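Dehydrogenase (Thermotoga maritima, PDB 3EZY) catalyses the NAD(+)-dependent oxidation of myo-inositol to scyllo-inosose, and probably serves in a myo-inositol degradation pathway. Local coordinates at residues Ile8-Ile13 with Ile32-Glu37; Lys54-Leu59 with Ser78-Ala83; Arg128-Leu133 with Gln239-Phe244; Gly167-Asp172 with Asp211-Val216; Glu191-Gly196 with Lys320-Glu325. One frame throughout, in Å; residues are numbered along the deposited sequence. Where two conformers were deposited one is given.

Contact 1. Residues Ile8-Ile13 with Ile32-Glu37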
# COMPACT_ATOMS: atom_id res chain seq x y z
N ILE A 8 6.01 15.46 -39.21
CA ILE A 8 6.40 14.49 -40.21
C ILE A 8 6.34 13.07 -39.63
O ILE A 8 6.96 12.78 -38.58
CB ILE A 8 7.84 14.74 -40.69
CG1 ILE A 8 7.94 16.14 -41.28
CG2 ILE A 8 8.25 13.69 -41.73
CD1 ILE A 8 9.37 16.53 -41.61
N GLY A 9 5.60 12.19 -40.29
CA GLY A 9 5.51 10.81 -39.80
C GLY A 9 4.25 10.66 -38.96
O GLY A 9 4.12 11.22 -37.89
N LEU A 10 3.29 9.90 -39.47
CA LEU A 10 2.04 9.73 -38.75
C LEU A 10 1.92 8.28 -38.28
O LEU A 10 0.92 7.61 -38.55
CB LEU A 10 0.87 10.11 -39.64
CG LEU A 10 0.82 11.56 -40.09
CD1 LEU A 10 -0.27 11.69 -41.19
CD2 LEU A 10 0.59 12.55 -38.96
N GLY A 11 2.97 7.81 -37.62
CA GLY A 11 2.97 6.53 -36.98
C GLY A 11 2.31 6.73 -35.63
O GLY A 11 1.64 7.72 -35.36
N ARG A 12 2.54 5.78 -34.75
CA ARG A 12 1.88 5.79 -33.48
C ARG A 12 2.21 7.07 -32.75
O ARG A 12 1.33 7.69 -32.16
CB ARG A 12 2.43 4.60 -32.69
CG ARG A 12 1.78 4.44 -31.36
CD ARG A 12 2.72 3.58 -30.56
NE ARG A 12 2.30 2.21 -30.48
CZ ARG A 12 3.07 1.24 -29.98
NH1 ARG A 12 4.32 1.50 -29.59
NH2 ARG A 12 2.60 0.01 -29.91
N ILE A 13 3.47 7.45 -32.72
CA ILE A 13 3.86 8.63 -31.91
C ILE A 13 3.59 9.99 -32.59
O ILE A 13 3.11 10.94 -31.93
CB ILE A 13 5.32 8.53 -31.41
CG1 ILE A 13 5.43 7.34 -30.43
CG2 ILE A 13 5.78 9.83 -30.71
CD1 ILE A 13 6.85 7.02 -30.04
N ILE A 32 0.88 18.28 -42.14
CA ILE A 32 1.31 16.93 -41.85
C ILE A 32 1.97 16.34 -43.07
O ILE A 32 1.73 16.78 -44.21
CB ILE A 32 0.11 16.03 -41.40
CG1 ILE A 32 -1.05 16.06 -42.43
CG2 ILE A 32 -0.32 16.39 -39.99
CD1 ILE A 32 -2.15 15.05 -42.15
N SER A 33 2.81 15.34 -42.85
CA SER A 33 3.47 14.68 -43.96
C SER A 33 3.62 13.23 -43.57
O SER A 33 3.89 12.92 -42.40
CB SER A 33 4.85 15.29 -44.26
OG SER A 33 5.56 14.52 -45.22
N ASP A 34 3.43 12.34 -44.55
CA ASP A 34 3.64 10.93 -44.33
C ASP A 34 3.75 10.35 -45.73
O ASP A 34 3.15 10.88 -46.66
CB ASP A 34 2.46 10.31 -43.56
CG ASP A 34 2.73 8.87 -43.11
OD1 ASP A 34 2.41 7.92 -43.86
OD2 ASP A 34 3.21 8.67 -41.98
N VAL A 35 4.51 9.28 -45.87
CA VAL A 35 4.69 8.73 -47.20
C VAL A 35 3.56 7.79 -47.63
O VAL A 35 3.50 7.41 -48.80
CB VAL A 35 6.08 8.06 -47.36
CG1 VAL A 35 7.18 9.16 -47.46
CG2 VAL A 35 6.34 7.08 -46.21
N ARG A 36 2.66 7.40 -46.72
CA ARG A 36 1.50 6.61 -47.09
C ARG A 36 0.38 7.52 -47.45
O ARG A 36 -0.13 8.24 -46.57
CB ARG A 36 1.06 5.75 -45.91
CG ARG A 36 2.08 4.77 -45.43
CD ARG A 36 1.69 4.33 -44.04
NE ARG A 36 2.20 5.25 -43.01
CZ ARG A 36 2.01 5.10 -41.70
NH1 ARG A 36 1.33 4.04 -41.24
NH2 ARG A 36 2.51 6.00 -40.85
N GLU A 37 -0.06 7.49 -48.71
CA GLU A 37 -1.04 8.46 -49.20
C GLU A 37 -2.41 8.38 -48.50
O GLU A 37 -3.02 9.39 -48.22
CB GLU A 37 -1.20 8.39 -50.73
CG GLU A 37 -0.10 9.14 -51.53
CD GLU A 37 -0.63 9.86 -52.78
OE1 GLU A 37 -1.43 9.26 -53.53
OE2 GLU A 37 -0.24 11.04 -53.00
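The backbone N-H of Leu10 runs into the carboxylate of Asp34 in a nearly straight hydrogen bond, Leu10 N to Asp34 OD2 being 2.8 Å, with the donor on the anti side of that oxygen and 19° out of the carboxylate plane. CG of Asp34, anti to its own backbone N (chi1 -171°), carries the carboxylate to this donor. Just before it the two segments pair as parallel strands: Ile8 lies beside Ser33, and Gly9 N bonds to Ser33 O at 2.8 Å.

The charged contacts centre on the same acid. Arg36 grips the carboxylate side-on, with NE 2.8 Å from Asp34 OD1 and NH2 3.0 Å from Asp34 OD2. The backbone N of Arg36 also bonds to Asp34 OD1, at 2.9 Å, and closes an Asx turn.

Apolar contact comes from Leu10, whose CD1 sits 3.9 Å from Asp34 CB and 4.0 Å from Ile32 CD1; the Leu10 and Ile32 side chains meet at about a right angle, and both touch Met43 of helix 37-47.

Gly9 and Gly11 fit the GxGxxG turn of a Rossmann beta-alpha-beta unit, and at the backbone angles of Gly9 a CB would press on the carbonyl oxygen of Ile8. An alanine at Asp34 would probably leave Leu10 N without its acceptor and set the guanidinium of Arg36 free to turn. Two donors on each oxygen hold the carboxylate against rotation; its charge is likely to be offset at least in part by Arg36, while the carboxylate itself ties the end of strand 27-33 to the glycine-rich turn.

Contact 2. Residues Lys54-Leu59 with Ser78-Ala83; sequences KDPHEL and SELVIA
Glu79 stretches an extended chain from helix 77-86 to the edge of the His57 imidazole, with the carboxylate and ring planes nearly coplanar. OE1 of Glu79 faces NE2 of His57, but the two are modelled too close together, so the exact nature of this polar approach is doubtful.

Leu80 follows and turns its CD2 methyl to the other helix. The methyl lies over one face of the His57 ring, 4.0 Å above the plane and offset toward the rim, and it also touches Pro56, with Leu80 CD2 3.8 Å from Pro56 CB and 3.9 Å from Pro56 CG. The Pro56 and Leu80 side chains cross at about a right angle, and both also rest on Ile8 of strand 3-8, which places this helix pair against the Rossmann sheet.

One turn on from Glu79, Ala83 sets its CB 3.6 Å from His57 CE1. The imidazole comes from the first turn of helix 56-61, which Asp55 caps: OD1 of Asp55 accepts from His57 N at 3.0 Å, the donor lying above the carboxylate plane.

The contact therefore rests on apolar carbons, Leu80 and Ala83 against Pro56 and the imidazole, while the polar ends of His57 and Glu79 lie at the more exposed side, their pairing unsettled.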
# COMPACT_ATOMS: atom_id res chain seq x y z
N LYS A 54 3.17 14.83 -49.21
CA LYS A 54 3.82 13.54 -49.42
C LYS A 54 5.32 13.62 -49.20
O LYS A 54 5.94 12.72 -48.64
CB LYS A 54 3.56 13.00 -50.83
CG LYS A 54 2.20 12.41 -51.02
CD LYS A 54 2.04 11.89 -52.46
CE LYS A 54 3.34 11.22 -52.95
NZ LYS A 54 3.04 10.05 -53.86
N ASP A 55 5.91 14.72 -49.63
CA ASP A 55 7.35 14.91 -49.50
C ASP A 55 7.64 15.79 -48.28
O ASP A 55 7.20 16.91 -48.24
CB ASP A 55 7.85 15.61 -50.75
CG ASP A 55 9.33 15.95 -50.70
OD1 ASP A 55 9.99 15.66 -49.67
OD2 ASP A 55 9.81 16.51 -51.71
N PRO A 56 8.36 15.27 -47.28
CA PRO A 56 8.54 16.04 -46.03
C PRO A 56 9.33 17.32 -46.21
O PRO A 56 9.20 18.25 -45.39
CB PRO A 56 9.35 15.10 -45.12
CG PRO A 56 9.93 14.03 -46.04
CD PRO A 56 8.95 13.92 -47.20
N HIS A 57 10.16 17.36 -47.24
CA HIS A 57 10.97 18.55 -47.58
C HIS A 57 10.10 19.73 -48.00
O HIS A 57 10.39 20.87 -47.66
CB HIS A 57 12.01 18.21 -48.64
CG HIS A 57 13.12 17.37 -48.12
ND1 HIS A 57 14.18 17.91 -47.42
CD2 HIS A 57 13.32 16.03 -48.14
CE1 HIS A 57 15.00 16.94 -47.05
NE2 HIS A 57 14.50 15.79 -47.47
N GLU A 58 9.01 19.44 -48.70
CA GLU A 58 7.99 20.45 -48.95
C GLU A 58 7.37 20.97 -47.65
O GLU A 58 7.04 22.16 -47.53
CB GLU A 58 6.90 19.90 -49.87
CG GLU A 58 7.41 19.42 -51.24
CD GLU A 58 8.19 20.48 -52.01
OE1 GLU A 58 8.15 21.67 -51.63
OE2 GLU A 58 8.86 20.13 -53.02
N LEU A 59 7.16 20.09 -46.67
CA LEU A 59 6.66 20.57 -45.38
C LEU A 59 7.68 21.52 -44.71
O LEU A 59 7.36 22.63 -44.22
CB LEU A 59 6.31 19.36 -44.45
CG LEU A 59 5.74 19.73 -43.06
CD1 LEU A 59 4.74 18.69 -42.52
CD2 LEU A 59 6.87 20.01 -42.03
N SER A 78 18.27 12.11 -39.46
CA SER A 78 19.41 12.96 -39.73
C SER A 78 19.13 13.90 -40.91
O SER A 78 19.29 15.10 -40.81
CB SER A 78 20.63 12.10 -40.07
OG SER A 78 21.77 12.92 -39.99
N GLU A 79 18.73 13.32 -42.03
CA GLU A 79 18.44 14.13 -43.20
C GLU A 79 17.39 15.22 -42.94
O GLU A 79 17.57 16.36 -43.31
CB GLU A 79 17.98 13.27 -44.38
CG GLU A 79 17.49 14.17 -45.54
CD GLU A 79 16.69 13.39 -46.59
OE1 GLU A 79 15.96 14.02 -47.39
OE2 GLU A 79 16.80 12.14 -46.60
N LEU A 80 16.28 14.85 -42.31
CA LEU A 80 15.23 15.79 -42.03
C LEU A 80 15.63 16.85 -41.06
O LEU A 80 15.28 18.01 -41.25
CB LEU A 80 13.97 15.07 -41.53
CG LEU A 80 13.39 14.15 -42.62
CD1 LEU A 80 12.25 13.29 -42.08
CD2 LEU A 80 12.96 15.04 -43.83
N VAL A 81 16.34 16.49 -39.99
CA VAL A 81 16.72 17.51 -39.00
C VAL A 81 17.74 18.50 -39.63
O VAL A 81 17.71 19.70 -39.36
CB VAL A 81 17.30 16.87 -37.72
CG1 VAL A 81 18.09 17.94 -36.89
CG2 VAL A 81 16.18 16.23 -36.88
N ILE A 82 18.67 17.99 -40.43
CA ILE A 82 19.63 18.93 -41.07
C ILE A 82 18.92 19.86 -42.08
O ILE A 82 19.22 21.06 -42.16
CB ILE A 82 20.81 18.17 -41.73
CG1 ILE A 82 21.63 17.48 -40.64
CG2 ILE A 82 21.69 19.16 -42.58
CD1 ILE A 82 22.64 16.51 -41.15
N ALA A 83 17.96 19.31 -42.80
CA ALA A 83 17.07 20.07 -43.66
C ALA A 83 16.27 21.14 -42.89
O ALA A 83 16.12 22.28 -43.37
CB ALA A 83 16.09 19.09 -44.39

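Contact 3. Residues Arg128-Leu133 with Gln239-Phe244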
# COMPACT_ATOMS: atom_id res chain seq x y z
N ARG A 128 4.65 12.65 -14.99
CA ARG A 128 4.49 13.41 -13.76
C ARG A 128 5.16 12.75 -12.54
O ARG A 128 5.63 13.47 -11.65
CB ARG A 128 3.00 13.69 -13.43
CG ARG A 128 2.21 12.43 -13.20
CD ARG A 128 0.69 12.65 -13.27
NE ARG A 128 0.15 13.17 -12.02
CZ ARG A 128 -0.20 14.44 -11.80
NH1 ARG A 128 -0.68 14.79 -10.61
NH2 ARG A 128 -0.07 15.35 -12.78
N ASN A 129 5.20 11.42 -12.47
CA ASN A 129 5.85 10.75 -11.34
C ASN A 129 7.38 10.85 -11.34
O ASN A 129 7.98 11.14 -10.32
CB ASN A 129 5.39 9.29 -11.31
CG ASN A 129 3.87 9.18 -11.25
OD1 ASN A 129 3.27 9.80 -10.40
ND2 ASN A 129 3.26 8.46 -12.17
N PHE A 130 8.00 10.58 -12.48
CA PHE A 130 9.48 10.68 -12.58
C PHE A 130 10.00 12.10 -12.37
O PHE A 130 11.06 12.34 -11.74
CB PHE A 130 9.92 10.16 -13.95
CG PHE A 130 9.47 8.73 -14.26
CD1 PHE A 130 9.24 7.80 -13.22
CD2 PHE A 130 9.34 8.29 -15.58
CE1 PHE A 130 8.87 6.47 -13.50
CE2 PHE A 130 8.93 6.96 -15.89
CZ PHE A 130 8.68 6.05 -14.85
N LYS A 131 9.29 13.04 -12.95
CA LYS A 131 9.60 14.47 -12.75
C LYS A 131 9.56 14.91 -11.28
O LYS A 131 10.43 15.61 -10.81
CB LYS A 131 8.61 15.32 -13.56
CG LYS A 131 8.85 16.84 -13.48
CD LYS A 131 8.18 17.48 -14.72
CE LYS A 131 7.71 18.92 -14.48
NZ LYS A 131 8.71 19.73 -13.78
N LYS A 132 8.51 14.51 -10.57
CA LYS A 132 8.41 14.84 -9.17
C LYS A 132 9.57 14.22 -8.39
O LYS A 132 10.15 14.84 -7.49
CB LYS A 132 7.04 14.38 -8.63
CG LYS A 132 6.96 14.48 -7.12
CD LYS A 132 6.19 15.71 -6.58
CE LYS A 132 6.22 16.93 -7.45
NZ LYS A 132 5.62 18.09 -6.69
N LEU A 133 9.96 13.00 -8.76
CA LEU A 133 11.08 12.34 -8.09
C LEU A 133 12.39 13.08 -8.41
O LEU A 133 13.21 13.33 -7.51
CB LEU A 133 11.19 10.87 -8.54
CG LEU A 133 12.28 10.05 -7.83
CD1 LEU A 133 11.89 8.58 -7.64
CD2 LEU A 133 13.62 10.15 -8.56
N GLN A 239 7.75 0.31 -14.95
CA GLN A 239 8.78 1.29 -15.04
C GLN A 239 8.92 1.99 -13.69
O GLN A 239 8.13 2.88 -13.35
CB GLN A 239 8.41 2.30 -16.13
CG GLN A 239 8.40 1.64 -17.50
CD GLN A 239 7.87 2.54 -18.58
OE1 GLN A 239 7.23 3.54 -18.31
NE2 GLN A 239 8.18 2.21 -19.81
N ARG A 240 9.87 1.52 -12.88
CA ARG A 240 10.04 2.08 -11.56
C ARG A 240 11.36 2.77 -11.46
O ARG A 240 12.30 2.39 -12.11
CB ARG A 240 9.95 0.99 -10.48
CG ARG A 240 8.51 0.50 -10.23
CD ARG A 240 8.52 -0.69 -9.34
NE ARG A 240 8.82 -1.89 -10.11
CZ ARG A 240 9.58 -2.90 -9.71
NH1 ARG A 240 10.20 -2.84 -8.56
NH2 ARG A 240 9.77 -3.97 -10.48
N ILE A 241 11.44 3.78 -10.60
CA ILE A 241 12.73 4.41 -10.33
C ILE A 241 12.90 4.52 -8.82
O ILE A 241 11.97 4.91 -8.11
CB ILE A 241 12.82 5.84 -10.93
CG1 ILE A 241 12.70 5.77 -12.46
CG2 ILE A 241 14.14 6.50 -10.45
CD1 ILE A 241 12.53 7.17 -13.22
N GLU A 242 14.08 4.16 -8.31
CA GLU A 242 14.39 4.43 -6.93
C GLU A 242 15.76 5.10 -6.82
O GLU A 242 16.72 4.75 -7.54
CB GLU A 242 14.35 3.11 -6.11
CG GLU A 242 14.90 3.26 -4.74
CD GLU A 242 15.19 1.92 -4.10
OE1 GLU A 242 14.53 0.92 -4.50
OE2 GLU A 242 16.07 1.89 -3.23
N VAL A 243 15.85 6.06 -5.92
CA VAL A 243 17.15 6.65 -5.55
C VAL A 243 17.39 6.52 -4.04
O VAL A 243 16.57 6.97 -3.21
CB VAL A 243 17.28 8.17 -5.96
CG1 VAL A 243 18.74 8.72 -5.64
CG2 VAL A 243 16.95 8.36 -7.44
N PHE A 244 18.53 5.96 -3.68
CA PHE A 244 18.88 5.84 -2.29
C PHE A 244 20.08 6.74 -2.02
O PHE A 244 21.03 6.74 -2.79
CB PHE A 244 19.24 4.39 -1.99
CG PHE A 244 19.98 4.20 -0.70
CD1 PHE A 244 19.28 4.20 0.51
CD2 PHE A 244 21.35 3.97 -0.69
CE1 PHE A 244 19.96 3.99 1.73
CE2 PHE A 244 22.04 3.79 0.53
CZ PHE A 244 21.34 3.81 1.73
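The ring of Phe130 overlaps the CD1 methyl of Ile241, which sits over one face in a CH-pi contact, 3.7 Å from the ring centroid and 26° off the normal. This is a helix laid on the mixed sheet of the GFO/IDH/MocA C-terminal domain: residues 128-133 of helix 128-138 run almost parallel to residues 239-244 of strand 238-245, their axes 7° apart and 9.8 Å from each other at their closest.

The methyl is displaced from the centre toward the rim, and its closest ring atom is CD1 of Phe130, 3.3 Å from Ile241 CD1. Three residues on, Leu133 reaches the strand with both branches. With CG anti to the backbone N (chi1 -176°), both methyls are carried to the strand; CD2 lies 3.9 Å from Val243 CG2 and 4.1 Å from Ile241 CG2, while CD1 rests against the backbone oxygen of Ile241.

Met180 and Ile184 of helix 174-185 complete this apolar layer. Arg240 and Glu242 point to the other face of the sheet, where each forms a salt bridge with its counterpart, Glu242 or Arg240, of a neighbouring subunit. At the start of the strand, the backbone oxygen of Gln239 meets the Phe130 ring in its plane, at the edge, 3.5 Å from CZ.

Contact 4. Residues Gly167-Asp172 with Asp211-Val216; sequences GGIFLD and DTAVVV
Ile169 and Phe170 make a buried, apolar contact with strand 212-219, joining a short helical turn to one face of the mixed sheet in the C-terminal domain. No hydrogen bond crosses between the two segments. The two residues share the contact about equally. Phe170 uses one corner of its ring: CE1 lies 3.6 Å from Val215 CG2 and 3.8 Å from Ala213 CB, so the ring bridges two residues on the same face of the sheet.

Ile169 approaches farther back along the strand. Ile169 CD1 sits 3.9 Å from Asp211 C, and its CG2 has two roles, lying 4.3 Å from Ala213 CB and covering a face of the Phe170 ring, 3.7 Å above the ring centre. The isoleucine thus holds the aromatic ring from within its own helix.

The strand begins irregularly, since Asp211 and Thr212 both face Ser197 in a classic beta bulge, and Thr212 OG1 donates to Asp211 OD1 at 2.8 Å. The Asp211 carboxylate also accepts from the backbone N of Leu199 on OD1 and of Val200 on OD2. On the helix side, Gly168 is the N-cap residue.

Around this contact, Phe170 also packs on Ala319 and Leu323 of helix 306-325 and on Ala194 of strand 189-197, whereas Asp172 forms salt bridges with Arg231 and with Lys95, just beyond strand 90-94 of the Rossmann sheet.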
# COMPACT_ATOMS: atom_id res chain seq x y z
N GLY A 167 19.23 -1.59 -33.63
CA GLY A 167 20.51 -1.40 -32.93
C GLY A 167 20.64 -2.24 -31.66
O GLY A 167 21.66 -2.19 -30.98
N GLY A 168 19.59 -3.00 -31.34
CA GLY A 168 19.57 -3.89 -30.20
C GLY A 168 19.07 -3.21 -28.92
O GLY A 168 18.90 -2.01 -28.88
N ILE A 169 18.93 -3.99 -27.86
CA ILE A 169 18.17 -3.57 -26.69
C ILE A 169 18.77 -2.31 -26.07
O ILE A 169 18.03 -1.45 -25.58
CB ILE A 169 18.02 -4.70 -25.65
CG1 ILE A 169 16.79 -4.44 -24.74
CG2 ILE A 169 19.29 -4.81 -24.80
CD1 ILE A 169 16.51 -5.60 -23.80
N PHE A 170 20.09 -2.14 -26.15
CA PHE A 170 20.71 -0.99 -25.48
C PHE A 170 20.51 0.34 -26.20
O PHE A 170 20.60 1.41 -25.57
CB PHE A 170 22.20 -1.24 -25.22
CG PHE A 170 22.46 -2.49 -24.43
CD1 PHE A 170 22.00 -2.60 -23.11
CD2 PHE A 170 23.13 -3.58 -24.99
CE1 PHE A 170 22.21 -3.77 -22.37
CE2 PHE A 170 23.34 -4.74 -24.25
CZ PHE A 170 22.85 -4.84 -22.93
N LEU A 171 20.25 0.28 -27.51
CA LEU A 171 20.10 1.50 -28.31
C LEU A 171 18.63 1.84 -28.51
O LEU A 171 18.28 3.01 -28.70
CB LEU A 171 20.81 1.37 -29.67
CG LEU A 171 22.33 1.67 -29.75
CD1 LEU A 171 23.08 0.96 -28.71
CD2 LEU A 171 22.93 1.33 -31.10
N ASP A 172 17.78 0.83 -28.41
CA ASP A 172 16.35 0.99 -28.66
C ASP A 172 15.48 1.09 -27.39
O ASP A 172 14.42 1.74 -27.40
CB ASP A 172 15.84 -0.17 -29.54
CG ASP A 172 14.39 -0.01 -29.93
OD1 ASP A 172 14.08 0.99 -30.62
OD2 ASP A 172 13.55 -0.88 -29.56
N ASP A 211 16.76 -10.08 -25.03
CA ASP A 211 15.43 -9.57 -24.65
C ASP A 211 15.30 -9.20 -23.16
O ASP A 211 14.23 -8.75 -22.72
CB ASP A 211 14.32 -10.56 -25.03
CG ASP A 211 14.55 -11.94 -24.50
OD1 ASP A 211 15.03 -12.09 -23.35
OD2 ASP A 211 14.22 -12.92 -25.22
N THR A 212 16.37 -9.45 -22.41
CA THR A 212 16.41 -9.25 -20.94
C THR A 212 17.82 -8.73 -20.67
O THR A 212 18.77 -9.31 -21.19
CB THR A 212 16.27 -10.60 -20.20
OG1 THR A 212 15.10 -11.28 -20.68
CG2 THR A 212 16.15 -10.41 -18.68
N ALA A 213 17.99 -7.64 -19.93
CA ALA A 213 19.34 -7.15 -19.70
C ALA A 213 19.44 -6.39 -18.39
O ALA A 213 18.44 -5.92 -17.84
CB ALA A 213 19.77 -6.26 -20.83
N VAL A 214 20.67 -6.31 -17.90
CA VAL A 214 21.02 -5.58 -16.70
C VAL A 214 22.22 -4.69 -17.08
O VAL A 214 23.10 -5.14 -17.83
CB VAL A 214 21.42 -6.55 -15.56
CG1 VAL A 214 22.10 -5.78 -14.43
CG2 VAL A 214 20.22 -7.30 -15.05
N VAL A 215 22.25 -3.44 -16.60
CA VAL A 215 23.34 -2.52 -16.88
C VAL A 215 23.75 -1.80 -15.59
O VAL A 215 22.91 -1.21 -14.90
CB VAL A 215 22.94 -1.44 -17.92
CG1 VAL A 215 24.03 -0.40 -18.05
CG2 VAL A 215 22.65 -2.06 -19.29
N VAL A 216 25.01 -1.87 -15.24
CA VAL A 216 25.53 -1.18 -14.07
C VAL A 216 26.20 0.10 -14.52
O VAL A 216 26.95 0.10 -15.50
CB VAL A 216 26.61 -2.02 -13.35
CG1 VAL A 216 27.19 -1.23 -12.14
CG2 VAL A 216 26.04 -3.34 -12.92

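Contact 5. Residues Glu191-Gly196 with Lys320-Glu325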
# COMPACT_ATOMS: atom_id res chain seq x y z
N GLU A 191 31.45 4.96 -16.47
CA GLU A 191 31.71 3.58 -16.80
C GLU A 191 30.42 2.72 -16.76
O GLU A 191 29.53 2.96 -15.96
CB GLU A 191 32.71 3.06 -15.76
CG GLU A 191 33.43 1.82 -16.11
CD GLU A 191 34.75 1.74 -15.33
OE1 GLU A 191 35.67 1.06 -15.81
OE2 GLU A 191 34.84 2.38 -14.25
N VAL A 192 30.35 1.71 -17.61
CA VAL A 192 29.18 0.89 -17.71
C VAL A 192 29.56 -0.59 -17.80
O VAL A 192 30.57 -0.94 -18.43
CB VAL A 192 28.40 1.29 -18.98
CG1 VAL A 192 27.39 0.29 -19.36
CG2 VAL A 192 27.76 2.68 -18.80
N PHE A 193 28.77 -1.47 -17.19
CA PHE A 193 28.87 -2.90 -17.43
C PHE A 193 27.49 -3.45 -17.78
O PHE A 193 26.51 -3.12 -17.10
CB PHE A 193 29.35 -3.64 -16.19
CG PHE A 193 29.25 -5.13 -16.33
CD1 PHE A 193 30.25 -5.84 -16.93
CD2 PHE A 193 28.11 -5.81 -15.91
CE1 PHE A 193 30.18 -7.18 -17.09
CE2 PHE A 193 28.01 -7.18 -16.05
CZ PHE A 193 29.04 -7.88 -16.66
N ALA A 194 27.40 -4.30 -18.79
CA ALA A 194 26.11 -4.77 -19.21
C ALA A 194 26.14 -6.27 -19.43
O ALA A 194 27.15 -6.80 -19.89
CB ALA A 194 25.65 -4.03 -20.52
N ASP A 195 25.04 -6.96 -19.09
CA ASP A 195 24.86 -8.33 -19.57
C ASP A 195 23.42 -8.48 -20.08
O ASP A 195 22.57 -7.65 -19.78
CB ASP A 195 25.22 -9.39 -18.52
CG ASP A 195 25.59 -10.76 -19.14
OD1 ASP A 195 25.36 -11.02 -20.37
OD2 ASP A 195 26.04 -11.62 -18.39
N GLY A 196 23.14 -9.53 -20.86
CA GLY A 196 21.80 -9.68 -21.43
C GLY A 196 21.67 -11.14 -21.80
O GLY A 196 22.69 -11.78 -22.01
N LYS A 320 26.86 -1.94 -25.36
CA LYS A 320 26.96 -2.98 -26.40
C LYS A 320 28.35 -3.57 -26.38
O LYS A 320 28.52 -4.80 -26.43
CB LYS A 320 26.67 -2.44 -27.81
CG LYS A 320 25.23 -2.22 -28.14
CD LYS A 320 25.08 -1.52 -29.54
CE LYS A 320 25.25 -2.56 -30.64
NZ LYS A 320 24.34 -2.30 -31.82
N LYS A 321 29.36 -2.71 -26.28
CA LYS A 321 30.76 -3.19 -26.16
C LYS A 321 31.02 -4.00 -24.86
O LYS A 321 31.60 -5.07 -24.89
CB LYS A 321 31.73 -2.03 -26.26
CG LYS A 321 33.26 -2.37 -26.33
CD LYS A 321 34.01 -1.02 -26.10
CE LYS A 321 35.45 -1.01 -26.57
NZ LYS A 321 35.60 -1.95 -27.71
N SER A 322 30.52 -3.53 -23.73
CA SER A 322 30.60 -4.29 -22.47
C SER A 322 29.98 -5.68 -22.58
O SER A 322 30.51 -6.68 -22.10
CB SER A 322 29.93 -3.53 -21.34
OG SER A 322 29.81 -4.37 -20.20
N LEU A 323 28.84 -5.76 -23.24
CA LEU A 323 28.16 -7.03 -23.34
C LEU A 323 29.04 -8.03 -24.08
O LEU A 323 29.18 -9.20 -23.67
CB LEU A 323 26.81 -6.84 -24.06
CG LEU A 323 26.09 -8.14 -24.46
CD1 LEU A 323 25.79 -9.02 -23.24
CD2 LEU A 323 24.80 -7.85 -25.24
N GLU A 324 29.59 -7.60 -25.20
CA GLU A 324 30.44 -8.49 -25.98
C GLU A 324 31.77 -8.79 -25.28
O GLU A 324 32.21 -9.91 -25.33
CB GLU A 324 30.70 -7.93 -27.38
CG GLU A 324 31.65 -6.73 -27.39
CD GLU A 324 32.69 -6.84 -28.51
OE1 GLU A 324 33.09 -8.00 -28.83
OE2 GLU A 324 33.12 -5.76 -29.04
N GLU A 325 32.38 -7.82 -24.61
CA GLU A 325 33.70 -8.05 -24.00
C GLU A 325 33.65 -8.52 -22.54
O GLU A 325 34.69 -8.83 -21.96
CB GLU A 325 34.61 -6.83 -24.15
CG GLU A 325 35.04 -6.69 -25.60
CD GLU A 325 35.89 -5.48 -25.89
OE1 GLU A 325 36.41 -4.80 -24.98
OE2 GLU A 325 36.03 -5.19 -27.09
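Ser322 OG accepts the backbone N-H of Ala194 in the hydrogen bond that joins helix to strand, 2.8 Å long with an angle of 154° at the hydrogen. OG is anti to the serine backbone N (chi1 170°), and it is also hydrogen-bonded to the carbonyl oxygen of Arg327, beyond the helix end. An alanine in place of Ser322 would remove this hydroxyl and would probably leave Ala194 N without its acceptor and Arg327 O without this donor.

The remaining contacts across the two segments are van der Waals in kind. Phe193 touches the same hydroxyl, its CD1 lying 3.6 Å from Ser322 OG. Leu323 presses its CD1 against the strand, 3.5 Å from Asp195 OD1 and 3.6 Å from Gly196 N, while its CA lies beside the oxygen of Ala194.

The fold here is a helix packed near the edge of the mixed sheet: the axes of the segments cross at -61° and pass within 6.4 Å. Strand 189-197 pairs with strand 212-219 through Phe193 and Asp195 and with the short strand 329-330 through Val192.

Among the polar groups, Asp195 OD1 accepts from Gly196 N at 2.7 Å, on its anti side. OD2 of Asp195 forms a salt bridge with Arg218 of a neighbouring subunit, and the ring of Phe193 stacks on Phe193 of that same subunit.

Overall arrangement
Contacts 1 and 2 belong to the N-terminal Rossmann domain. Their centres are about 12 Å apart, and they touch through Ser33 and Pro56; contact 1 closes along the chain before contact 2 opens. Contacts 3, 4 and 5 share the mixed sheet of the C-terminal domain. Contacts 4 and 5, with centres about 9 Å apart, lie on its neighbouring strands 212-219 and 189-197, whereas the centre of contact 3 lies about 20 Å from that of contact 4. The last helix, 306-325, returns to this sheet, so contact 5 crosses contacts 3 and 4 in chain order. All three reach the same neighbouring subunit, whereas no other chain of the assembly touches contacts 1 and 2.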